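Local coordinates for periplasmic branched-chain amino acid-binding protein (Burkholderia mallei, PDB 3I09) that probably binds branched-chain amino acids or related small carboxylates in the periplasm and hands them to an ABC transporter, at residues F144-D149 with L199-A204; T250-W255 with P276-A281; Q280-S285 with D316-G321; A307-M312 with G321-D326. All blocks are in the same frame, centred on the assembly; numbering follows the deposited sequence.

From the N terminus, contact 1 comes first. It brings strand 198-202 beside strand 142-148 and closes a loop holding helix 151-166, strand 170-177 and helix 185-193. Contact 2 follows in series, bridging helix 259-272 to set the end of strand 248-251 against the start of helix 278-297. Contact 3 begins on the residues where contact 2 ends, sharing Gln280 and Ala281, and joins that helix to the turn 316-319. Contact 4 crosses contact 3: segment 307-312 lies within the loop of contact 3, while 321-326 continues beyond it from the shared Gly321; it joins the end of helix 302-309 to strand 320-323. Contacts 2 and 3 also touch directly.

Contact 1 (F144-D149 with L199-A204); sequences FFLTAD and LGLANA
Phe144-Ala148 and Leu199-Ala202 are neighbouring parallel strands, the two inner ones of a four-stranded parallel sheet in one lobe of a type I periplasmic binding protein. Helices and strand 170-177 lie between them in the sequence, as expected of an alpha/beta sheet whose strands are joined by crossovers. Four backbone bonds zip them together: Gly200 N to Phe144 O (2.9 Å), Leu146 N to Gly200 O (2.9 Å), Ala202 N to Leu146 O (2.8 Å) and Ala148 N to Ala202 O (3.0 Å). The third is the most bent, at 140°, where Ala202 centres an inverse gamma turn that ends the strand.

On the face bearing Phe144, Leu146, Leu199 and Leu201, helix 185-193 packs on the first three through Phe187, Leu188 and Ala191. Leu146 CG is anti to the backbone N (chi1 178°), and from it CD2 goes on to meet Leu201 CD2 at 3.9 Å; Leu199 CD1 comes to the edge of the Phe144 ring. On the other face the Phe145 ring has Gly200 and Ala202 opposite it on the neighbouring strand, both small: a CB on Gly200 would run into Phe145 CE1. Ala202 CB fits beside Thr147, whose OG1 bonds to Glu157.

Past the strand ends, Ala204 lines the acetoacetate pocket. Just before it, Asn203 has its amide held by Thr208 at OD1 and His177 at ND2, while its CB rests 3.9 Å from Ala148 CB.

Contact 2 (T250-W255 with P276-A281); sequences TDSWYW and PSSLQA
Trp253 and Ser278 carry this contact, the indole through its flat surface and the serine through its hydroxyl. With Trp253 CG anti to the backbone N (chi1 -173°), the indole starts out toward the helix, and Ala281 CB sits 3.5 Å from the centroid of its six-membered ring, a CH-pi contact almost straight over the face; a small methyl lets the helix come this close. Pro276 adds its CG, 3.7 Å from Trp253 CH2, and its carbonyl oxygen lies at the ring's edge.

Ser278 OG donates to Asp251 OD1 at 2.6 Å, meeting it on the syn side. Ser252 N reaches the same oxygen on the anti side at 2.8 Å, so two donors fix the carboxylate. One water joins Asp251 OD2 to Ser278 N, and another links the hydroxyls of Ser252 and Ser278.

Farther out, Trp253 NE1 donates to Phe317 O and Ser252 OG bonds to Tyr318 OH. Asp251, at the start of helix 278-297, may gain from the helix dipole. That start is a capping box: Gln280 N donates to Ser277 OG, and Ser277 N returns a bond to Gln280 OE1. Ser277 OG also bonds to Ile20 O, in the acetoacetate pocket.

Contact 3 (Q280-S285 with D316-G321); sequences QAADYS and DFYAKG. With EDO (1,2-ethanediol), chain M.
Ser285 and Asp316 make the hydrogen bond that joins helix 278-297 to the turn before strand 320-323. Ser285 OG, anti to its backbone N (chi1 174°), donates to Asp316 OD2 at 2.6 Å, meeting that oxygen's syn lone pair, and has Tyr120 OH as a second partner. Tyr318 N reaches Asp316 OD1 from above the carboxylate plane at 2.9 Å, and Ala319 N meets it at 3.1 Å, the bonds of an Asx turn and Asx motif. Aspartate suits the place because it can fold back on these amides and still present an oxygen to the helix. A 1,2-ethanediol, probably from the crystallisation liquor, makes a weak bond through O1 to Asp316 O.

Phe317 turns its edge to the face of Tyr284 in an offset edge-to-face pair, centroids 5.5 Å apart and planes at 77°; Trp264 stacks on Phe317. Ala282 CB lies over the face of the Tyr318 ring, whose OH bonds to Ser252.

Ala281 CB reaches Phe317 CE2 and Tyr318 CD1, each at 3.9 Å. Small helix residues thus leave room for large rings, and with three donors on its two oxygens Asp316 is probably ionised, spreading its charge between turn and helix.

Contact 4 (A307-M312 with G321-D326); sequences AQLKKM and GYIRTD
Lys310 lays its side chain across Ile323 at about a right angle and follows the backbone beyond it, meeting one carbonyl after another. CB begins 4.0 Å from Ile323 O. CG, anti to the carbonyl carbon (chi1 -73°), approaches the same oxygen at 3.7 Å and lies 4.2 Å from Ile323 CG2. The chain then runs fully extended. CD stands 3.9 Å from Arg324 O, and CE, probably polarised by the neighbouring ammonium, is nearer to it, at 3.5 Å. NZ ends in a hydrogen bond to Thr325 O of 3.0 Å, approaching from above the carbonyl plane, 40° out of it. Lysine fits this place: its methylenes cover an apolar neighbour while the charged tip stays at the partly exposed margin. Lys310 also touches a crystal neighbour, which may influence its pose.

Helix 302-309 leads into a beta hairpin, in which strand 314-315 pairs antiparallel with strand 320-323; the helix end packs against the second strand. Here Ile323 points at the helix end. Its CD1 packs against Leu309 CD2 at 4.0 Å, and its beta-branched CB lies close to Leu309 O; Met329 also touches Ile323. A single water joins the backbones, donating to the carbonyl oxygens of Leu309 and of Met312, a selenomethionine here, and accepting from Ile323 N. Beyond the strand, Arg324 grips Asp326 in a side-on salt bridge, NE 2.9 Å from Asp326 OD1, with OD1 nearly in the guanidinium plane, while NH2 bonds both Asp326 OD2 and Thr364 O.

Contact 1 (F144-D149 with L199-A204)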
loop_
_atom_site.group_PDB
_atom_site.type_symbol
_atom_site.label_atom_id
_atom_site.label_comp_id
_atom_site.label_asym_id
_atom_site.label_seq_id
_atom_site.Cartn_x
_atom_site.Cartn_y
_atom_site.Cartn_z
ATOM N N PHE A 144 -10.644 15.644 12.879
ATOM C CA PHE A 144 -11.481 15.964 11.721
ATOM C C PHE A 144 -10.794 15.331 10.511
ATOM O O PHE A 144 -9.570 15.464 10.333
ATOM C CB PHE A 144 -11.642 17.472 11.533
ATOM C CG PHE A 144 -12.733 17.858 10.545
ATOM C CD1 PHE A 144 -12.454 17.973 9.195
ATOM C CD2 PHE A 144 -14.040 18.100 10.985
ATOM C CE1 PHE A 144 -13.458 18.332 8.299
ATOM C CE2 PHE A 144 -15.040 18.469 10.091
ATOM C CZ PHE A 144 -14.745 18.574 8.753
ATOM N N PHE A 145 -11.557 14.616 9.690
ATOM C CA PHE A 145 -10.965 13.922 8.521
ATOM C C PHE A 145 -11.135 14.698 7.224
ATOM O O PHE A 145 -12.224 15.286 6.945
ATOM C CB PHE A 145 -11.511 12.507 8.367
ATOM C CG PHE A 145 -11.080 11.573 9.449
ATOM C CD1 PHE A 145 -9.878 10.916 9.351
ATOM C CD2 PHE A 145 -11.855 11.383 10.587
ATOM C CE1 PHE A 145 -9.434 10.079 10.362
ATOM C CE2 PHE A 145 -11.430 10.516 11.603
ATOM C CZ PHE A 145 -10.219 9.878 11.488
ATOM N N LEU A 146 -10.058 14.695 6.429
ATOM C CA LEU A 146 -10.113 15.084 5.020
ATOM C C LEU A 146 -9.987 13.772 4.254
ATOM O O LEU A 146 -8.942 13.114 4.302
ATOM C CB LEU A 146 -8.961 16.021 4.672
ATOM C CG LEU A 146 -8.808 16.503 3.234
ATOM C CD1 LEU A 146 -10.043 17.294 2.763
ATOM C CD2 LEU A 146 -7.551 17.373 3.080
ATOM N N THR A 147 -11.032 13.388 3.531
ATOM C CA THR A 147 -11.138 12.024 3.044
ATOM C C THR A 147 -11.330 11.978 1.533
ATOM O O THR A 147 -12.301 12.563 1.002
ATOM C CB THR A 147 -12.336 11.339 3.711
ATOM O OG1 THR A 147 -12.151 11.364 5.141
ATOM C CG2 THR A 147 -12.544 9.892 3.204
ATOM N N ALA A 148 -10.463 11.241 0.850
ATOM C CA ALA A 148 -10.616 11.024 -0.586
ATOM C C ALA A 148 -11.914 10.243 -0.836
ATOM O O ALA A 148 -12.163 9.201 -0.223
ATOM C CB ALA A 148 -9.427 10.263 -1.180
ATOM N N ASP A 149 -12.699 10.736 -1.782
ATOM C CA ASP A 149 -14.049 10.228 -2.046
ATOM C C ASP A 149 -14.072 9.002 -2.928
ATOM O O ASP A 149 -14.531 9.063 -4.070
ATOM C CB ASP A 149 -14.912 11.354 -2.666
ATOM C CG ASP A 149 -16.411 10.998 -2.728
ATOM O OD1 ASP A 149 -16.858 10.044 -2.033
ATOM O OD2 ASP A 149 -17.152 11.696 -3.489
ATOM N N LEU A 199 -5.985 16.963 12.122
ATOM C CA LEU A 199 -6.527 16.785 10.776
ATOM C C LEU A 199 -6.000 15.491 10.198
ATOM O O LEU A 199 -4.796 15.366 9.912
ATOM C CB LEU A 199 -6.133 17.961 9.868
ATOM C CG LEU A 199 -6.625 17.966 8.400
ATOM C CD1 LEU A 199 -8.128 17.965 8.355
ATOM C CD2 LEU A 199 -6.110 19.176 7.640
ATOM N N GLY A 200 -6.876 14.509 10.065
ATOM C CA GLY A 200 -6.502 13.176 9.586
ATOM C C GLY A 200 -6.636 13.205 8.075
ATOM O O GLY A 200 -7.705 13.489 7.534
ATOM N N LEU A 201 -5.529 12.967 7.399
ATOM C CA LEU A 201 -5.479 12.930 5.945
ATOM C C LEU A 201 -5.749 11.527 5.437
ATOM O O LEU A 201 -4.831 10.692 5.356
ATOM C CB LEU A 201 -4.100 13.377 5.485
ATOM C CG LEU A 201 -3.758 14.800 5.906
ATOM C CD1 LEU A 201 -2.302 15.131 5.537
ATOM C CD2 LEU A 201 -4.733 15.806 5.290
ATOM N N ALA A 202 -7.026 11.230 5.183
ATOM C CA ALA A 202 -7.440 9.913 4.692
ATOM C C ALA A 202 -7.391 9.950 3.172
ATOM O O ALA A 202 -8.414 9.867 2.469
ATOM C CB ALA A 202 -8.877 9.558 5.218
ATOM N N ASN A 203 -6.173 10.072 2.657
ATOM C CA ASN A 203 -5.941 10.204 1.221
ATOM C C ASN A 203 -4.487 9.805 0.997
ATOM O O ASN A 203 -3.852 9.376 1.949
ATOM C CB ASN A 203 -6.277 11.612 0.715
ATOM C CG ASN A 203 -5.475 12.741 1.395
ATOM O OD1 ASN A 203 -4.389 12.546 1.928
ATOM N ND2 ASN A 203 -5.976 13.967 1.244
ATOM N N ALA A 204 -3.986 9.899 -0.222
ATOM C CA ALA A 204 -2.659 9.324 -0.535
ATOM C C ALA A 204 -2.003 10.052 -1.691
ATOM O O ALA A 204 -2.647 10.804 -2.442
ATOM C CB ALA A 204 -2.802 7.860 -0.882
#

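Contact 2 (T250-W255 with P276-A281)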
loop_
_atom_site.group_PDB
_atom_site.type_symbol
_atom_site.label_atom_id
_atom_site.label_comp_id
_atom_site.label_asym_id
_atom_site.label_seq_id
_atom_site.Cartn_x
_atom_site.Cartn_y
_atom_site.Cartn_z
ATOM N N THR A 250 3.091 5.334 9.333
ATOM C CA THR A 250 3.207 3.895 9.383
ATOM C C THR A 250 3.623 3.412 8.002
ATOM O O THR A 250 2.977 3.784 7.011
ATOM C CB THR A 250 1.870 3.222 9.797
ATOM O OG1 THR A 250 1.550 3.620 11.111
ATOM C CG2 THR A 250 1.988 1.712 9.840
ATOM N N ASP A 251 4.683 2.610 7.915
ATOM C CA ASP A 251 5.077 2.065 6.586
ATOM C C ASP A 251 5.565 0.647 6.748
ATOM O O ASP A 251 5.849 0.219 7.855
ATOM C CB ASP A 251 6.125 2.946 5.891
ATOM C CG ASP A 251 6.079 2.841 4.293
ATOM O OD1 ASP A 251 5.480 1.889 3.728
ATOM O OD2 ASP A 251 6.566 3.776 3.598
ATOM N N SER A 252 5.665 -0.099 5.648
ATOM C CA SER A 252 6.066 -1.493 5.730
ATOM C C SER A 252 7.530 -1.747 5.467
ATOM O O SER A 252 7.996 -2.860 5.687
ATOM C CB SER A 252 5.237 -2.345 4.744
ATOM O OG SER A 252 5.574 -2.047 3.401
ATOM N N TRP A 253 8.241 -0.763 4.915
ATOM C CA TRP A 253 9.633 -0.971 4.460
ATOM C C TRP A 253 10.258 0.371 4.188
ATOM O O TRP A 253 9.562 1.319 3.801
ATOM C CB TRP A 253 9.626 -1.793 3.185
ATOM C CG TRP A 253 10.949 -2.229 2.673
ATOM C CD1 TRP A 253 11.597 -3.383 2.990
ATOM C CD2 TRP A 253 11.766 -1.557 1.711
ATOM N NE1 TRP A 253 12.785 -3.474 2.294
ATOM C CE2 TRP A 253 12.900 -2.365 1.486
ATOM C CE3 TRP A 253 11.653 -0.349 1.016
ATOM C CZ2 TRP A 253 13.933 -1.984 0.613
ATOM C CZ3 TRP A 253 12.650 -0.007 0.094
ATOM C CH2 TRP A 253 13.779 -0.798 -0.073
ATOM N N TYR A 254 11.566 0.465 4.445
ATOM C CA TYR A 254 12.303 1.678 4.124
ATOM C C TYR A 254 13.715 1.277 3.738
ATOM O O TYR A 254 14.320 0.316 4.314
ATOM C CB TYR A 254 12.273 2.746 5.255
ATOM C CG TYR A 254 12.840 2.305 6.588
ATOM C CD1 TYR A 254 12.177 1.376 7.384
ATOM C CD2 TYR A 254 14.046 2.824 7.057
ATOM C CE1 TYR A 254 12.698 0.984 8.618
ATOM C CE2 TYR A 254 14.566 2.435 8.275
ATOM C CZ TYR A 254 13.893 1.516 9.046
ATOM O OH TYR A 254 14.428 1.114 10.244
ATOM N N TRP A 255 14.212 1.981 2.726
ATOM C CA TRP A 255 15.459 1.590 2.056
ATOM C C TRP A 255 16.640 1.510 3.017
ATOM O O TRP A 255 17.526 0.681 2.831
ATOM C CB TRP A 255 15.743 2.553 0.887
ATOM C CG TRP A 255 16.118 3.932 1.315
ATOM C CD1 TRP A 255 15.293 5.015 1.538
ATOM C CD2 TRP A 255 17.433 4.365 1.573
ATOM N NE1 TRP A 255 16.043 6.101 1.919
ATOM C CE2 TRP A 255 17.363 5.723 1.971
ATOM C CE3 TRP A 255 18.684 3.726 1.531
ATOM C CZ2 TRP A 255 18.505 6.462 2.311
ATOM C CZ3 TRP A 255 19.817 4.461 1.910
ATOM C CH2 TRP A 255 19.718 5.815 2.267
ATOM N N PRO A 276 13.715 3.410 -3.809
ATOM C CA PRO A 276 12.403 2.796 -3.962
ATOM C C PRO A 276 11.501 3.064 -2.767
ATOM O O PRO A 276 11.942 3.157 -1.623
ATOM C CB PRO A 276 12.714 1.292 -4.053
ATOM C CG PRO A 276 13.993 1.152 -3.240
ATOM C CD PRO A 276 14.769 2.405 -3.564
ATOM N N SER A 277 10.208 3.145 -3.039
ATOM C CA SER A 277 9.196 3.141 -2.000
ATOM C C SER A 277 8.947 1.712 -1.507
ATOM O O SER A 277 9.381 0.720 -2.129
ATOM C CB SER A 277 7.847 3.655 -2.522
ATOM O OG SER A 277 7.205 2.698 -3.391
ATOM N N SER A 278 8.207 1.605 -0.420
ATOM C CA SER A 278 7.803 0.303 0.102
ATOM C C SER A 278 6.936 -0.515 -0.923
ATOM O O SER A 278 6.977 -1.744 -0.925
ATOM C CB SER A 278 7.057 0.469 1.430
ATOM O OG SER A 278 5.860 1.224 1.258
ATOM N N LEU A 279 6.201 0.172 -1.803
ATOM C CA LEU A 279 5.424 -0.518 -2.829
ATOM C C LEU A 279 6.299 -1.155 -3.883
ATOM O O LEU A 279 6.050 -2.261 -4.318
ATOM C CB LEU A 279 4.396 0.435 -3.467
ATOM C CG LEU A 279 3.471 1.174 -2.523
ATOM C CD1 LEU A 279 2.501 2.006 -3.337
ATOM C CD2 LEU A 279 2.705 0.220 -1.565
ATOM N N GLN A 280 7.313 -0.422 -4.344
ATOM C CA GLN A 280 8.227 -0.917 -5.344
ATOM C C GLN A 280 9.035 -2.118 -4.826
ATOM O O GLN A 280 9.171 -3.135 -5.526
ATOM C CB GLN A 280 9.098 0.246 -5.853
ATOM C CG GLN A 280 8.256 1.216 -6.719
ATOM C CD GLN A 280 8.625 2.680 -6.659
ATOM O OE1 GLN A 280 9.449 3.126 -5.839
ATOM N NE2 GLN A 280 8.004 3.464 -7.558
ATOM N N ALA A 281 9.489 -2.029 -3.578
ATOM C CA ALA A 281 10.081 -3.188 -2.862
ATOM C C ALA A 281 9.146 -4.382 -2.768
ATOM O O ALA A 281 9.498 -5.531 -3.114
ATOM C CB ALA A 281 10.554 -2.754 -1.427
HETATM O O HOH W 1 7.697 4.278 1.149
HETATM O O HOH W 2 3.771 -0.587 2.109
HETATM O O HOH W 3 12.280 3.532 1.141
#

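Contact 3 (Q280-S285 with D316-G321)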
loop_
_atom_site.group_PDB
_atom_site.type_symbol
_atom_site.label_atom_id
_atom_site.label_comp_id
_atom_site.label_asym_id
_atom_site.label_seq_id
_atom_site.Cartn_x
_atom_site.Cartn_y
_atom_site.Cartn_z
ATOM N N GLN A 280 7.313 -0.422 -4.344
ATOM C CA GLN A 280 8.227 -0.917 -5.344
ATOM C C GLN A 280 9.035 -2.118 -4.826
ATOM O O GLN A 280 9.171 -3.135 -5.526
ATOM C CB GLN A 280 9.098 0.246 -5.853
ATOM C CG GLN A 280 8.256 1.216 -6.719
ATOM C CD GLN A 280 8.625 2.680 -6.659
ATOM O OE1 GLN A 280 9.449 3.126 -5.839
ATOM N NE2 GLN A 280 8.004 3.464 -7.558
ATOM N N ALA A 281 9.489 -2.029 -3.578
ATOM C CA ALA A 281 10.081 -3.188 -2.862
ATOM C C ALA A 281 9.146 -4.382 -2.768
ATOM O O ALA A 281 9.498 -5.531 -3.114
ATOM C CB ALA A 281 10.554 -2.754 -1.427
ATOM N N ALA A 282 7.926 -4.127 -2.302
ATOM C CA ALA A 282 6.895 -5.182 -2.184
ATOM C C ALA A 282 6.526 -5.824 -3.529
ATOM O O ALA A 282 6.318 -7.040 -3.594
ATOM C CB ALA A 282 5.660 -4.630 -1.505
ATOM N N ASP A 283 6.486 -5.025 -4.612
ATOM C CA ASP A 283 6.260 -5.561 -5.954
ATOM C C ASP A 283 7.284 -6.659 -6.283
ATOM O O ASP A 283 6.911 -7.761 -6.752
ATOM C CB ASP A 283 6.356 -4.467 -7.037
ATOM C CG ASP A 283 5.197 -3.463 -7.038
ATOM O OD1 ASP A 283 4.083 -3.784 -6.572
ATOM O OD2 ASP A 283 5.441 -2.312 -7.544
ATOM N N TYR A 284 8.571 -6.348 -6.081
ATOM C CA TYR A 284 9.640 -7.305 -6.327
ATOM C C TYR A 284 9.447 -8.538 -5.424
ATOM O O TYR A 284 9.477 -9.679 -5.905
ATOM C CB TYR A 284 11.005 -6.647 -6.121
ATOM C CG TYR A 284 12.209 -7.549 -6.292
ATOM C CD1 TYR A 284 12.484 -8.550 -5.384
ATOM C CD2 TYR A 284 13.087 -7.385 -7.371
ATOM C CE1 TYR A 284 13.599 -9.384 -5.532
ATOM C CE2 TYR A 284 14.234 -8.190 -7.505
ATOM C CZ TYR A 284 14.445 -9.204 -6.598
ATOM O OH TYR A 284 15.515 -10.008 -6.730
ATOM N N SER A 285 9.216 -8.317 -4.140
ATOM C CA SER A 285 9.125 -9.430 -3.188
ATOM C C SER A 285 7.959 -10.360 -3.500
ATOM O O SER A 285 8.066 -11.571 -3.380
ATOM C CB SER A 285 8.979 -8.882 -1.750
ATOM O OG SER A 285 8.752 -9.915 -0.806
ATOM N N ASP A 316 12.725 -12.457 2.930
ATOM C CA ASP A 316 13.593 -11.811 1.971
ATOM C C ASP A 316 13.933 -10.386 2.456
ATOM O O ASP A 316 13.642 -10.029 3.607
ATOM C CB ASP A 316 12.979 -11.899 0.570
ATOM C CG ASP A 316 11.653 -11.135 0.433
ATOM O OD1 ASP A 316 11.352 -10.267 1.272
ATOM O OD2 ASP A 316 10.935 -11.367 -0.567
ATOM N N PHE A 317 14.585 -9.595 1.585
ATOM C CA PHE A 317 14.996 -8.243 1.928
ATOM C C PHE A 317 13.794 -7.327 2.283
ATOM O O PHE A 317 13.978 -6.291 2.934
ATOM C CB PHE A 317 15.753 -7.609 0.743
ATOM C CG PHE A 317 14.836 -7.136 -0.322
ATOM C CD1 PHE A 317 14.347 -8.001 -1.279
ATOM C CD2 PHE A 317 14.380 -5.837 -0.312
ATOM C CE1 PHE A 317 13.418 -7.567 -2.204
ATOM C CE2 PHE A 317 13.465 -5.404 -1.270
ATOM C CZ PHE A 317 12.996 -6.285 -2.206
ATOM N N TYR A 318 12.604 -7.701 1.814
ATOM C CA TYR A 318 11.374 -6.932 2.049
ATOM C C TYR A 318 10.753 -7.255 3.419
ATOM O O TYR A 318 10.492 -6.351 4.198
ATOM C CB TYR A 318 10.363 -7.146 0.901
ATOM C CG TYR A 318 9.050 -6.478 1.211
ATOM C CD1 TYR A 318 8.949 -5.070 1.203
ATOM C CD2 TYR A 318 7.926 -7.223 1.547
ATOM C CE1 TYR A 318 7.750 -4.430 1.554
ATOM C CE2 TYR A 318 6.702 -6.583 1.927
ATOM C CZ TYR A 318 6.644 -5.185 1.937
ATOM O OH TYR A 318 5.444 -4.593 2.320
ATOM N N ALA A 319 10.566 -8.538 3.725
ATOM C CA ALA A 319 9.847 -8.940 4.917
ATOM C C ALA A 319 10.123 -10.359 5.305
ATOM O O ALA A 319 10.502 -11.183 4.479
ATOM C CB ALA A 319 8.313 -8.755 4.738
ATOM N N LYS A 320 9.902 -10.625 6.585
ATOM C CA LYS A 320 9.692 -11.980 7.076
ATOM C C LYS A 320 8.211 -12.091 7.394
ATOM O O LYS A 320 7.658 -11.234 8.074
ATOM C CB LYS A 320 10.507 -12.273 8.315
ATOM C CG LYS A 320 12.010 -12.079 8.121
ATOM N N GLY A 321 7.556 -13.124 6.878
ATOM C CA GLY A 321 6.130 -13.273 7.125
ATOM C C GLY A 321 5.492 -14.507 6.535
ATOM O O GLY A 321 6.157 -15.496 6.259
HETATM C C1 EDO M . 16.754 -10.286 4.967
HETATM O O1 EDO M . 16.456 -8.898 5.112
HETATM C C2 EDO M . 17.172 -10.628 3.544
HETATM O O2 EDO M . 18.520 -11.093 3.539
#

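Contact 4 (A307-M312 with G321-D326)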
loop_
_atom_site.group_PDB
_atom_site.type_symbol
_atom_site.label_atom_id
_atom_site.label_comp_id
_atom_site.label_asym_id
_atom_site.label_seq_id
_atom_site.Cartn_x
_atom_site.Cartn_y
_atom_site.Cartn_z
ATOM N N ALA A 307 -2.413 -22.943 -2.238
ATOM C CA ALA A 307 -2.027 -23.836 -1.136
ATOM C C ALA A 307 -0.538 -23.660 -0.780
ATOM O O ALA A 307 -0.189 -23.567 0.410
ATOM C CB ALA A 307 -2.352 -25.320 -1.454
ATOM N N GLN A 308 0.329 -23.546 -1.787
ATOM C CA GLN A 308 1.749 -23.247 -1.543
ATOM C C GLN A 308 1.893 -21.888 -0.880
ATOM O O GLN A 308 2.623 -21.772 0.101
ATOM C CB GLN A 308 2.615 -23.255 -2.806
ATOM C CG GLN A 308 2.936 -24.613 -3.371
ATOM C CD GLN A 308 3.871 -25.427 -2.468
ATOM O OE1 GLN A 308 4.609 -24.887 -1.616
ATOM N NE2 GLN A 308 3.857 -26.709 -2.668
ATOM N N LEU A 309 1.225 -20.857 -1.409
ATOM C CA LEU A 309 1.351 -19.526 -0.829
ATOM C C LEU A 309 0.970 -19.498 0.649
ATOM O O LEU A 309 1.592 -18.780 1.444
ATOM C CB LEU A 309 0.539 -18.500 -1.624
ATOM C CG LEU A 309 1.114 -18.095 -2.977
ATOM C CD1 LEU A 309 0.044 -17.335 -3.803
ATOM C CD2 LEU A 309 2.408 -17.276 -2.844
ATOM N N LYS A 310 -0.036 -20.289 1.007
ATOM C CA LYS A 310 -0.539 -20.324 2.378
ATOM C C LYS A 310 0.173 -21.282 3.299
ATOM O O LYS A 310 -0.151 -21.317 4.475
ATOM C CB LYS A 310 -2.058 -20.550 2.381
ATOM C CG LYS A 310 -2.751 -19.253 1.908
ATOM C CD LYS A 310 -4.192 -19.136 2.129
ATOM C CE LYS A 310 -4.728 -17.812 1.517
ATOM N NZ LYS A 310 -6.192 -17.697 1.514
ATOM N N LYS A 311 1.192 -21.978 2.810
ATOM C CA LYS A 311 1.986 -22.834 3.684
ATOM C C LYS A 311 3.481 -22.524 3.717
ATOM O O LYS A 311 4.187 -23.206 4.435
ATOM C CB LYS A 311 1.778 -24.311 3.342
ATOM C CG LYS A 311 2.556 -24.825 2.103
ATOM C CD LYS A 311 1.990 -26.192 1.674
ATOM C CE LYS A 311 2.826 -26.855 0.571
ATOM N NZ LYS A 311 2.358 -28.280 0.316
HETATM N N MSE A 312 3.975 -21.567 2.945
HETATM C CA MSE A 312 5.406 -21.226 2.854
HETATM C C MSE A 312 5.725 -19.994 3.675
HETATM O O MSE A 312 5.013 -19.003 3.575
HETATM C CB MSE A 312 5.789 -20.883 1.389
HETATM C CG MSE A 312 5.442 -21.949 0.372
HETATM SE SE MSE A 312 6.500 -21.823 -1.276
HETATM C CE MSE A 312 8.173 -22.392 -0.387
ATOM N N GLY A 321 7.556 -13.124 6.878
ATOM C CA GLY A 321 6.130 -13.273 7.125
ATOM C C GLY A 321 5.492 -14.507 6.535
ATOM O O GLY A 321 6.157 -15.496 6.259
ATOM N N TYR A 322 4.169 -14.458 6.420
ATOM C CA TYR A 322 3.418 -15.578 5.866
ATOM C C TYR A 322 2.068 -15.030 5.418
ATOM O O TYR A 322 1.705 -13.885 5.747
ATOM C CB TYR A 322 3.258 -16.687 6.917
ATOM C CG TYR A 322 2.505 -16.236 8.139
ATOM C CD1 TYR A 322 3.140 -15.561 9.179
ATOM C CD2 TYR A 322 1.135 -16.481 8.259
ATOM C CE1 TYR A 322 2.420 -15.167 10.311
ATOM C CE2 TYR A 322 0.446 -16.069 9.348
ATOM C CZ TYR A 322 1.068 -15.417 10.361
ATOM O OH TYR A 322 0.306 -15.048 11.442
ATOM N N ILE A 323 1.355 -15.835 4.655
ATOM C CA ILE A 323 0.064 -15.406 4.105
ATOM C C ILE A 323 -0.987 -16.234 4.795
ATOM O O ILE A 323 -1.004 -17.472 4.702
ATOM C CB ILE A 323 0.018 -15.564 2.577
ATOM C CG1 ILE A 323 1.051 -14.667 1.893
ATOM C CG2 ILE A 323 -1.436 -15.290 2.043
ATOM C CD1 ILE A 323 1.356 -15.101 0.361
ATOM N N ARG A 324 -1.889 -15.553 5.473
ATOM C CA ARG A 324 -2.877 -16.248 6.320
ATOM C C ARG A 324 -4.214 -16.433 5.615
ATOM O O ARG A 324 -4.389 -16.018 4.463
ATOM C CB ARG A 324 -3.036 -15.538 7.654
ATOM C CG ARG A 324 -3.702 -14.218 7.583
ATOM C CD ARG A 324 -3.909 -13.649 9.016
ATOM N NE ARG A 324 -4.690 -12.440 8.905
ATOM C CZ ARG A 324 -4.871 -11.545 9.863
ATOM N NH1 ARG A 324 -4.304 -11.697 11.056
ATOM N NH2 ARG A 324 -5.624 -10.492 9.608
ATOM N N THR A 325 -5.158 -17.053 6.314
ATOM C CA THR A 325 -6.421 -17.455 5.717
ATOM C C THR A 325 -7.150 -16.345 4.950
ATOM O O THR A 325 -7.619 -16.567 3.839
ATOM C CB THR A 325 -7.357 -18.081 6.808
ATOM O OG1 THR A 325 -6.679 -19.211 7.366
ATOM C CG2 THR A 325 -8.676 -18.541 6.200
ATOM N N ASP A 326 -7.228 -15.161 5.540
ATOM C CA ASP A 326 -7.983 -14.041 4.933
ATOM C C ASP A 326 -7.278 -13.400 3.753
ATOM O O ASP A 326 -7.829 -12.497 3.115
ATOM C CB ASP A 326 -8.383 -12.971 5.975
ATOM C CG ASP A 326 -7.200 -12.205 6.595
ATOM O OD1 ASP A 326 -6.020 -12.464 6.277
ATOM O OD2 ASP A 326 -7.467 -11.326 7.458
HETATM O O HOH W 4 2.335 -18.495 4.013
#